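Local coordinates for protein histidine acid phosphatase (Hafnia alvei, PDB 4ARU) that belongs to branch 2 of the histidine phosphatase superfamily and is classed as a histidine acid phosphatase, with a central mixed beta sheet flanked by helices, at residues A[63-68]-A[105-110]; A[84-89]-A[299-304]; A[336-341]-A[348-353]. One frame throughout, in Å; residues are numbered along the deposited sequence. Where two conformers were deposited one is given.

Contact 1. Residues A[63-68]-A[105-110]; sequences FYRERF and GLAPQC
Arg65 carries CG anti to its backbone N (chi1 179°), and a bend at chi2 (53°) places CD beside Leu106 O. This joins helix 51-70 to the C-terminal end of helix 93-106, two helices of the histidine phosphatase fold. Arg65 NH1 donates to Leu106 O over 2.9 Å, with 160° at the hydrogen. The oxygen lies in the guanidinium plane, so it is met at the edge of that group. Arg65 CB, CG and CD also lie against Leu106 O, with CG at 3.4 Å. Leu106 is the last helical residue before Ala107 leaves helical geometry, and the positive guanidinium probably suits the negative end of the helix dipole. Arg65 NH2 bonds to Pro75 O and Asn78 O, so three backbone carbonyls hold the group.

Apolar packing lies beside the polar bond. Leu106 CD1 rests on the backbone of helix 51-70, 3.7 Å from Arg65 N, and also meets Tyr64 CB at 4.0 Å and Arg65 CB at 4.1 Å. Beyond the helix, Ala107 to Cys110 form a type II beta turn, and Cys110 is disulfide-bonded to Cys79. The turn is closed by Cys110 N, which bonds to Ala107 O at 3.1 Å.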
loop_
_atom_site.group_PDB
_atom_site.type_symbol
_atom_site.label_atom_id
_atom_site.label_comp_id
_atom_site.label_asym_id
_atom_site.label_seq_id
_atom_site.Cartn_x
_atom_site.Cartn_y
_atom_site.Cartn_z
ATOM N N PHE A 63 8.538 15.712 4.701
ATOM C CA PHE A 63 7.192 16.173 5.047
ATOM C C PHE A 63 6.799 15.657 6.430
ATOM O O PHE A 63 6.302 16.417 7.279
ATOM C CB PHE A 63 6.179 15.702 4.009
ATOM C CG PHE A 63 4.764 16.085 4.371
ATOM C CD1 PHE A 63 4.367 17.421 4.311
ATOM C CD2 PHE A 63 3.885 15.139 4.875
ATOM C CE1 PHE A 63 3.066 17.795 4.683
ATOM C CE2 PHE A 63 2.601 15.502 5.256
ATOM C CZ PHE A 63 2.208 16.839 5.156
ATOM N N TYR A 64 7.038 14.379 6.666
ATOM C CA TYR A 64 6.769 13.789 7.966
ATOM C C TYR A 64 7.531 14.507 9.074
ATOM O O TYR A 64 6.981 14.769 10.157
ATOM C CB TYR A 64 7.118 12.291 8.010
ATOM C CG TYR A 64 6.236 11.354 7.233
ATOM C CD1 TYR A 64 4.868 11.291 7.437
ATOM C CD2 TYR A 64 6.797 10.493 6.298
ATOM C CE1 TYR A 64 4.094 10.394 6.673
ATOM C CE2 TYR A 64 6.027 9.598 5.568
ATOM C CZ TYR A 64 4.695 9.585 5.736
ATOM O OH TYR A 64 4.012 8.621 4.951
ATOM N N ARG A 65 8.780 14.865 8.806
ATOM C CA ARG A 65 9.557 15.648 9.777
ATOM C C ARG A 65 8.843 16.943 10.134
ATOM O O ARG A 65 8.661 17.251 11.320
ATOM C CB ARG A 65 10.992 15.922 9.286
ATOM C CG ARG A 65 11.837 16.760 10.240
ATOM C CD ARG A 65 11.822 16.136 11.636
ATOM N NE ARG A 65 12.650 16.823 12.638
ATOM C CZ ARG A 65 13.974 16.677 12.770
ATOM N NH1 ARG A 65 14.673 15.868 11.978
ATOM N NH2 ARG A 65 14.614 17.350 13.721
ATOM N N GLU A 66 8.394 17.695 9.126
ATOM C CA GLU A 66 7.754 18.975 9.385
ATOM C C GLU A 66 6.448 18.755 10.146
ATOM O O GLU A 66 6.174 19.532 11.068
ATOM C CB GLU A 66 7.454 19.727 8.100
ATOM C CG GLU A 66 8.649 20.281 7.365
ATOM C CD GLU A 66 8.320 21.430 6.396
ATOM O OE1 GLU A 66 7.322 22.160 6.561
ATOM O OE2 GLU A 66 9.120 21.630 5.458
ATOM N N ARG A 67 5.661 17.739 9.780
ATOM C CA ARG A 67 4.351 17.517 10.398
ATOM C C ARG A 67 4.574 17.121 11.856
ATOM O O ARG A 67 3.948 17.672 12.776
ATOM C CB ARG A 67 3.617 16.398 9.654
ATOM C CG ARG A 67 2.304 15.909 10.276
ATOM C CD ARG A 67 1.762 14.828 9.342
ATOM N NE ARG A 67 0.594 14.065 9.804
ATOM C CZ ARG A 67 -0.557 13.911 9.127
ATOM N NH1 ARG A 67 -0.768 14.472 7.922
ATOM N NH2 ARG A 67 -1.520 13.165 9.667
ATOM N N PHE A 68 5.481 16.193 12.103
ATOM C CA PHE A 68 5.624 15.699 13.465
ATOM C C PHE A 68 6.340 16.691 14.388
ATOM O O PHE A 68 6.092 16.709 15.600
ATOM C CB PHE A 68 6.277 14.317 13.484
ATOM C CG PHE A 68 5.484 13.265 12.709
ATOM C CD1 PHE A 68 4.101 13.206 12.775
ATOM C CD2 PHE A 68 6.135 12.355 11.889
ATOM C CE1 PHE A 68 3.367 12.237 12.041
ATOM C CE2 PHE A 68 5.421 11.407 11.168
ATOM C CZ PHE A 68 4.048 11.371 11.222
ATOM N N GLY A 105 15.230 11.554 4.662
ATOM C CA GLY A 105 14.362 12.721 4.584
ATOM C C GLY A 105 13.908 13.208 5.947
ATOM O O GLY A 105 13.842 14.391 6.206
ATOM N N LEU A 106 13.594 12.270 6.818
ATOM C CA LEU A 106 13.154 12.591 8.180
ATOM C C LEU A 106 14.221 13.232 8.998
ATOM O O LEU A 106 13.945 14.163 9.798
ATOM C CB LEU A 106 12.663 11.332 8.890
ATOM C CG LEU A 106 11.981 11.591 10.248
ATOM C CD1 LEU A 106 10.528 11.874 10.037
ATOM C CD2 LEU A 106 12.179 10.425 11.218
ATOM N N ALA A 107 15.464 12.767 8.825
ATOM C CA ALA A 107 16.579 13.121 9.707
ATOM C C ALA A 107 17.874 13.114 8.920
ATOM O O ALA A 107 18.709 12.230 9.073
ATOM C CB ALA A 107 16.628 12.152 10.873
ATOM N N PRO A 108 18.036 14.117 8.046
ATOM C CA PRO A 108 19.175 14.103 7.162
ATOM C C PRO A 108 20.488 14.103 7.926
ATOM O O PRO A 108 20.657 14.864 8.874
ATOM C CB PRO A 108 19.014 15.389 6.358
ATOM C CG PRO A 108 17.639 15.834 6.558
ATOM C CD PRO A 108 17.132 15.262 7.830
ATOM N N GLN A 109 21.400 13.241 7.506
ATOM C CA GLN A 109 22.727 13.177 8.113
ATOM C C GLN A 109 22.696 12.816 9.604
ATOM O O GLN A 109 23.606 13.135 10.364
ATOM C CB GLN A 109 23.451 14.522 7.907
ATOM C CG GLN A 109 23.254 15.093 6.493
ATOM C CD GLN A 109 23.740 14.130 5.447
ATOM O OE1 GLN A 109 23.191 14.015 4.349
ATOM N NE2 GLN A 109 24.789 13.391 5.799
ATOM N N CYS A 110 21.618 12.164 10.031
ATOM C CA CYS A 110 21.567 11.618 11.354
ATOM C C CYS A 110 21.951 10.152 11.213
ATOM O O CYS A 110 21.554 9.502 10.236
ATOM C CB CYS A 110 20.151 11.790 11.923
ATOM S SG CYS A 110 19.747 13.595 12.032
#

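Contact 2. Residues A[84-89]-A[299-304]; sequences AVYVWA and KILFIA
Strands 85-89 and 300-304 run parallel, 4.7 Å apart at the closest approach of their axes and 17° from exact alignment. Residues pair in order, from Val85 with Ile300 to Ala89 with Ala304. The bonds alternate in the parallel pattern: Tyr86 and Trp88 donate to Ile300 O and Phe302 O, while Phe302 and Ala304 donate to Tyr86 O and Trp88 O. At the start, Ala84 O takes two donors. Ile300 N sits nearly in line with the C=O bond at 2.9 Å from Ala84 O. Lys299 N is 2.8 Å from Ala84 O but tilted 27° from the carbonyl plane. CA-H...O contacts fill in between, such as Val87 CA to Phe302 O at 3.2 Å.

Side chains of paired residues lie on the same face. Leu301 and Tyr86 point the same way, side by side. Leu301 CD1 approaches Tyr86 CD1 to 3.6 Å, oblique to the ring. On the other face Val87 CG1, anti to the backbone N (chi1 176°), meets the edge of the Phe302 ring, 4.1 Å from Phe302 CD1. The last pair is small: Ala89 CB and Ala304 CB are 3.9 Å apart.

Tyr86 OH bonds to Pro292 O and Trp88 NE1 to Asp124. A bound L(+)-tartaric acid, probably from the crystallisation liquor, is about 5 Å from the Trp88 side chain. Val85, Val87 and Phe302 face helix 93-106, where Phe302 stacks with Phe102, while Leu301 and Ile303 face helix 264-282. In the sheet, strand 9-18 borders strand 300-305, and strand 115-116 borders strand 85-89.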
loop_
_atom_site.group_PDB
_atom_site.type_symbol
_atom_site.label_atom_id
_atom_site.label_comp_id
_atom_site.label_asym_id
_atom_site.label_seq_id
_atom_site.Cartn_x
_atom_site.Cartn_y
_atom_site.Cartn_z
ATOM N N ALA A 84 13.743 7.336 19.458
ATOM C CA ALA A 84 12.465 7.920 19.010
ATOM C C ALA A 84 11.957 7.371 17.705
ATOM O O ALA A 84 10.770 7.360 17.498
ATOM C CB ALA A 84 12.587 9.435 18.892
ATOM N N VAL A 85 12.851 6.947 16.825
ATOM C CA VAL A 85 12.510 6.565 15.471
ATOM C C VAL A 85 12.989 5.150 15.159
ATOM O O VAL A 85 14.119 4.804 15.457
ATOM C CB VAL A 85 13.144 7.518 14.454
ATOM C CG1 VAL A 85 12.727 7.153 13.038
ATOM C CG2 VAL A 85 12.772 8.967 14.781
ATOM N N TYR A 86 12.106 4.332 14.614
ATOM C CA TYR A 86 12.396 2.960 14.293
ATOM C C TYR A 86 11.778 2.589 12.986
ATOM O O TYR A 86 10.618 2.842 12.758
ATOM C CB TYR A 86 11.899 2.037 15.394
ATOM C CG TYR A 86 12.249 0.559 15.259
ATOM C CD1 TYR A 86 11.552 -0.275 14.452
ATOM C CD2 TYR A 86 13.202 0.006 16.066
ATOM C CE1 TYR A 86 11.862 -1.640 14.362
ATOM C CE2 TYR A 86 13.544 -1.336 15.982
ATOM C CZ TYR A 86 12.853 -2.161 15.125
ATOM O OH TYR A 86 13.128 -3.519 15.068
ATOM N N VAL A 87 12.564 1.946 12.113
ATOM C CA VAL A 87 12.114 1.425 10.845
ATOM C C VAL A 87 12.192 -0.089 10.822
ATOM O O VAL A 87 13.230 -0.635 11.067
ATOM C CB VAL A 87 12.929 1.988 9.626
ATOM C CG1 VAL A 87 12.465 1.313 8.363
ATOM C CG2 VAL A 87 12.823 3.495 9.536
ATOM N N TRP A 88 11.084 -0.727 10.473
ATOM C CA TRP A 88 11.046 -2.150 10.122
ATOM C C TRP A 88 10.697 -2.268 8.648
ATOM O O TRP A 88 9.605 -1.890 8.261
ATOM C CB TRP A 88 10.068 -2.957 10.973
ATOM C CG TRP A 88 10.212 -4.422 10.723
ATOM C CD1 TRP A 88 9.472 -5.211 9.859
ATOM C CD2 TRP A 88 11.251 -5.262 11.199
ATOM N NE1 TRP A 88 9.965 -6.473 9.821
ATOM C CE2 TRP A 88 11.041 -6.555 10.638
ATOM C CE3 TRP A 88 12.299 -5.091 12.104
ATOM C CZ2 TRP A 88 11.855 -7.648 10.939
ATOM C CZ3 TRP A 88 13.083 -6.183 12.414
ATOM C CH2 TRP A 88 12.899 -7.432 11.796
ATOM N N ALA A 89 11.612 -2.766 7.830
ATOM C CA ALA A 89 11.367 -2.939 6.416
ATOM C C ALA A 89 11.267 -4.400 6.067
ATOM O O ALA A 89 11.949 -5.227 6.668
ATOM C CB ALA A 89 12.513 -2.331 5.593
ATOM N N LYS A 299 8.670 6.899 19.366
ATOM C CA LYS A 299 7.644 7.860 18.969
ATOM C C LYS A 299 7.146 7.653 17.524
ATOM O O LYS A 299 5.988 7.986 17.210
ATOM C CB LYS A 299 8.181 9.284 19.098
ATOM C CG LYS A 299 8.695 9.676 20.475
ATOM C CD LYS A 299 7.639 9.438 21.517
ATOM C CE LYS A 299 8.102 9.876 22.921
ATOM N NZ LYS A 299 8.002 11.349 23.081
ATOM N N ILE A 300 8.012 7.164 16.646
ATOM C CA ILE A 300 7.685 6.987 15.266
ATOM C C ILE A 300 8.150 5.593 14.850
ATOM O O ILE A 300 9.348 5.280 14.935
ATOM C CB ILE A 300 8.350 8.026 14.356
ATOM C CG1 ILE A 300 7.921 9.474 14.749
ATOM C CG2 ILE A 300 8.037 7.746 12.879
ATOM C CD1 ILE A 300 8.855 10.499 14.185
ATOM N N LEU A 301 7.210 4.780 14.426
ATOM C CA LEU A 301 7.453 3.428 13.913
ATOM C C LEU A 301 7.052 3.465 12.443
ATOM O O LEU A 301 5.890 3.678 12.124
ATOM C CB LEU A 301 6.699 2.366 14.689
ATOM C CG LEU A 301 6.648 0.948 14.119
ATOM C CD1 LEU A 301 8.061 0.426 13.927
ATOM C CD2 LEU A 301 5.830 0.003 14.945
ATOM N N PHE A 302 8.016 3.308 11.537
ATOM C CA PHE A 302 7.794 3.314 10.105
ATOM C C PHE A 302 8.003 1.871 9.612
ATOM O O PHE A 302 9.109 1.301 9.801
ATOM C CB PHE A 302 8.767 4.280 9.423
ATOM C CG PHE A 302 8.593 4.413 7.947
ATOM C CD1 PHE A 302 9.280 3.585 7.080
ATOM C CD2 PHE A 302 7.765 5.391 7.393
ATOM C CE1 PHE A 302 9.193 3.757 5.705
ATOM C CE2 PHE A 302 7.659 5.546 6.009
ATOM C CZ PHE A 302 8.371 4.700 5.171
ATOM N N ILE A 303 6.995 1.336 8.932
ATOM C CA ILE A 303 6.973 -0.007 8.461
ATOM C C ILE A 303 6.921 0.058 6.949
ATOM O O ILE A 303 5.917 0.563 6.360
ATOM C CB ILE A 303 5.782 -0.800 9.034
ATOM C CG1 ILE A 303 5.771 -0.792 10.564
ATOM C CG2 ILE A 303 5.799 -2.223 8.475
ATOM C CD1 ILE A 303 4.508 -1.386 11.171
ATOM N N ALA A 304 7.969 -0.449 6.295
ATOM C CA ALA A 304 8.108 -0.331 4.842
ATOM C C ALA A 304 7.689 -1.647 4.203
ATOM O O ALA A 304 8.405 -2.632 4.233
ATOM C CB ALA A 304 9.558 0.013 4.448
#

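Contact 3. Residues A[336-341]-A[348-353]; sequences LVFERW and PYVSVN
The Phe338 ring has Val352 CG1 over the centre of one face, 3.9 Å from the ring centroid, in a CH-pi contact. Val352 CG2 lies on the same side, 3.7 Å from Phe338 CD2. Val350 CG1 comes to the ring edge, near its plane. The Phe338 side chain gets there with CG anti to the carbonyl carbon (chi1 -63°), side by side with Val352.

The Arg340 guanidinium has Pro348 CB over one face, 3.9 Å from Arg340 NH2 and offset toward the rim. Its charged end has partners outside the hairpin: NE forms a salt bridge with Glu11, and NH1 bonds to Leu282 O. The Trp341 indole uses its edge within its own strand. Trp341 NE1 donates to Glu339 OE1 at 2.9 Å, on the anti side of the carboxylate and 27° out of its plane. Glu339 OE2 pairs with Arg67, so both carboxylate oxygens have partners. The indole also meets Tyr392 edge-to-face, and Ser351 CB lies oblique to it, 4.1 Å from Trp341 CD1. Across the strands, the Tyr349 ring turns an edge to Trp341 O, which is 3.9 Å from Tyr349 CD1.

Six backbone hydrogen bonds join the strands. They link Val337 with Asn353, Glu339 with Ser351 and Trp341 with Tyr349, two bonds in each pair. One water donates to Val337 O at 2.9 Å and to Asn353 OD1 at 2.8 Å, joining a backbone carbonyl to a side chain across the strands.

Helices 307-317 and 395-405 cover Phe338. The geometry is that of an antiparallel beta hairpin, with hydrogen-bonded and non-hydrogen-bonded pairs alternating. Here the hairpin lies in the mixed sheet of the histidine phosphatase fold, and its strand 335-342 pairs antiparallel with strand 9-18.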
loop_
_atom_site.group_PDB
_atom_site.type_symbol
_atom_site.label_atom_id
_atom_site.label_comp_id
_atom_site.label_asym_id
_atom_site.label_seq_id
_atom_site.Cartn_x
_atom_site.Cartn_y
_atom_site.Cartn_z
ATOM N N LEU A 336 -0.563 4.484 5.326
ATOM C CA LEU A 336 -1.502 4.657 6.395
ATOM C C LEU A 336 -0.744 5.150 7.617
ATOM O O LEU A 336 0.195 4.473 8.133
ATOM C CB LEU A 336 -2.184 3.349 6.769
ATOM C CG LEU A 336 -3.176 2.820 5.746
ATOM C CD1 LEU A 336 -3.573 1.396 6.129
ATOM C CD2 LEU A 336 -4.372 3.777 5.662
ATOM N N VAL A 337 -1.167 6.265 8.144
ATOM C CA VAL A 337 -0.550 6.882 9.295
ATOM C C VAL A 337 -1.542 6.794 10.422
ATOM O O VAL A 337 -2.573 7.475 10.433
ATOM C CB VAL A 337 -0.154 8.340 9.025
ATOM C CG1 VAL A 337 0.487 8.953 10.255
ATOM C CG2 VAL A 337 0.765 8.439 7.784
ATOM N N PHE A 338 -1.191 5.995 11.397
ATOM C CA PHE A 338 -1.981 5.785 12.611
ATOM C C PHE A 338 -1.397 6.622 13.734
ATOM O O PHE A 338 -0.207 6.491 14.045
ATOM C CB PHE A 338 -1.980 4.328 13.058
ATOM C CG PHE A 338 -2.602 3.378 12.104
ATOM C CD1 PHE A 338 -1.909 2.864 11.021
ATOM C CD2 PHE A 338 -3.866 2.848 12.413
ATOM C CE1 PHE A 338 -2.511 1.983 10.176
ATOM C CE2 PHE A 338 -4.450 1.901 11.574
ATOM C CZ PHE A 338 -3.760 1.506 10.427
ATOM N N GLU A 339 -2.198 7.492 14.348
ATOM C CA GLU A 339 -1.743 8.445 15.357
ATOM C C GLU A 339 -2.429 8.132 16.648
ATOM O O GLU A 339 -3.660 8.064 16.702
ATOM C CB GLU A 339 -2.069 9.866 14.941
ATOM C CG GLU A 339 -1.312 10.272 13.698
ATOM C CD GLU A 339 -1.533 11.699 13.227
ATOM O OE1 GLU A 339 -2.481 12.373 13.662
ATOM O OE2 GLU A 339 -0.718 12.126 12.372
ATOM N N ARG A 340 -1.641 8.034 17.702
ATOM C CA ARG A 340 -2.148 7.897 19.066
ATOM C C ARG A 340 -2.154 9.256 19.699
ATOM O O ARG A 340 -1.103 9.832 19.952
ATOM C CB ARG A 340 -1.295 6.930 19.927
ATOM C CG ARG A 340 -1.676 6.893 21.387
ATOM C CD ARG A 340 -0.591 6.266 22.256
ATOM N NE ARG A 340 -0.817 6.443 23.654
ATOM C CZ ARG A 340 -1.526 5.633 24.470
ATOM N NH1 ARG A 340 -2.017 4.476 24.065
ATOM N NH2 ARG A 340 -1.693 5.956 25.737
ATOM N N TRP A 341 -3.366 9.770 19.946
ATOM C CA TRP A 341 -3.587 11.075 20.554
ATOM C C TRP A 341 -4.141 10.859 21.943
ATOM O O TRP A 341 -4.877 9.893 22.172
ATOM C CB TRP A 341 -4.633 11.840 19.747
ATOM C CG TRP A 341 -4.151 12.323 18.461
ATOM C CD1 TRP A 341 -4.181 11.695 17.237
ATOM C CD2 TRP A 341 -3.540 13.606 18.232
ATOM N NE1 TRP A 341 -3.635 12.514 16.278
ATOM C CE2 TRP A 341 -3.227 13.677 16.863
ATOM C CE3 TRP A 341 -3.235 14.697 19.061
ATOM C CZ2 TRP A 341 -2.596 14.789 16.311
ATOM C CZ3 TRP A 341 -2.610 15.800 18.503
ATOM C CH2 TRP A 341 -2.310 15.831 17.140
ATOM N N PRO A 348 -6.926 7.992 25.487
ATOM C CA PRO A 348 -6.272 7.771 24.209
ATOM C C PRO A 348 -7.237 7.465 23.082
ATOM O O PRO A 348 -8.265 6.793 23.303
ATOM C CB PRO A 348 -5.306 6.578 24.472
ATOM C CG PRO A 348 -5.847 5.943 25.667
ATOM C CD PRO A 348 -6.798 6.850 26.402
ATOM N N TYR A 349 -6.897 7.994 21.933
ATOM C CA TYR A 349 -7.612 7.780 20.699
ATOM C C TYR A 349 -6.636 7.438 19.599
ATOM O O TYR A 349 -5.434 7.753 19.668
ATOM C CB TYR A 349 -8.311 9.062 20.245
ATOM C CG TYR A 349 -9.184 9.762 21.224
ATOM C CD1 TYR A 349 -8.649 10.676 22.149
ATOM C CD2 TYR A 349 -10.579 9.567 21.239
ATOM C CE1 TYR A 349 -9.451 11.358 23.024
ATOM C CE2 TYR A 349 -11.396 10.281 22.118
ATOM C CZ TYR A 349 -10.816 11.150 23.033
ATOM O OH TYR A 349 -11.587 11.884 23.903
ATOM N N VAL A 350 -7.167 6.833 18.551
ATOM C CA VAL A 350 -6.431 6.585 17.317
ATOM C C VAL A 350 -7.092 7.360 16.196
ATOM O O VAL A 350 -8.342 7.321 16.060
ATOM C CB VAL A 350 -6.420 5.071 16.932
ATOM C CG1 VAL A 350 -5.668 4.825 15.606
ATOM C CG2 VAL A 350 -5.895 4.185 18.060
ATOM N N SER A 351 -6.317 8.102 15.432
ATOM C CA SER A 351 -6.724 8.677 14.154
ATOM C C SER A 351 -5.983 7.937 13.030
ATOM O O SER A 351 -4.844 7.492 13.235
ATOM C CB SER A 351 -6.334 10.155 14.116
ATOM O OG SER A 351 -6.978 10.839 13.061
ATOM N N VAL A 352 -6.591 7.851 11.864
ATOM C CA VAL A 352 -5.920 7.217 10.716
ATOM C C VAL A 352 -6.057 8.097 9.495
ATOM O O VAL A 352 -7.140 8.526 9.153
ATOM C CB VAL A 352 -6.444 5.795 10.409
ATOM C CG1 VAL A 352 -5.476 5.044 9.531
ATOM C CG2 VAL A 352 -6.734 5.008 11.629
ATOM N N ASN A 353 -4.933 8.371 8.848
ATOM C CA ASN A 353 -4.926 9.105 7.583
ATOM C C ASN A 353 -4.181 8.335 6.520
ATOM O O ASN A 353 -3.218 7.645 6.822
ATOM C CB ASN A 353 -4.238 10.467 7.715
ATOM C CG ASN A 353 -5.090 11.487 8.475
ATOM O OD1 ASN A 353 -5.255 11.357 9.671
ATOM N ND2 ASN A 353 -5.608 12.491 7.776
HETATM O O HOH W 1 -3.670 9.961 11.494
#

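All three contacts are buried, but contact 1 lies farthest out, about 21 Å between its centre and that of the chain. Contacts 2 and 3 belong to the same mixed sheet, with strand 9-18 between them. They rest on regular backbone ladders, parallel in contact 2 and antiparallel in contact 3. Contact 1 instead joins two helices through one side-chain-to-carbonyl hydrogen bond with apolar packing beside it. It packs on contact 2, where Phe68 CD2 is 4.0 Å from Ile300 CD1. It also meets contact 3, with Tyr64 CE1 4.0 Å from Val337 CG2. Helix 51-70 thus touches both sheet contacts, which do not touch each other.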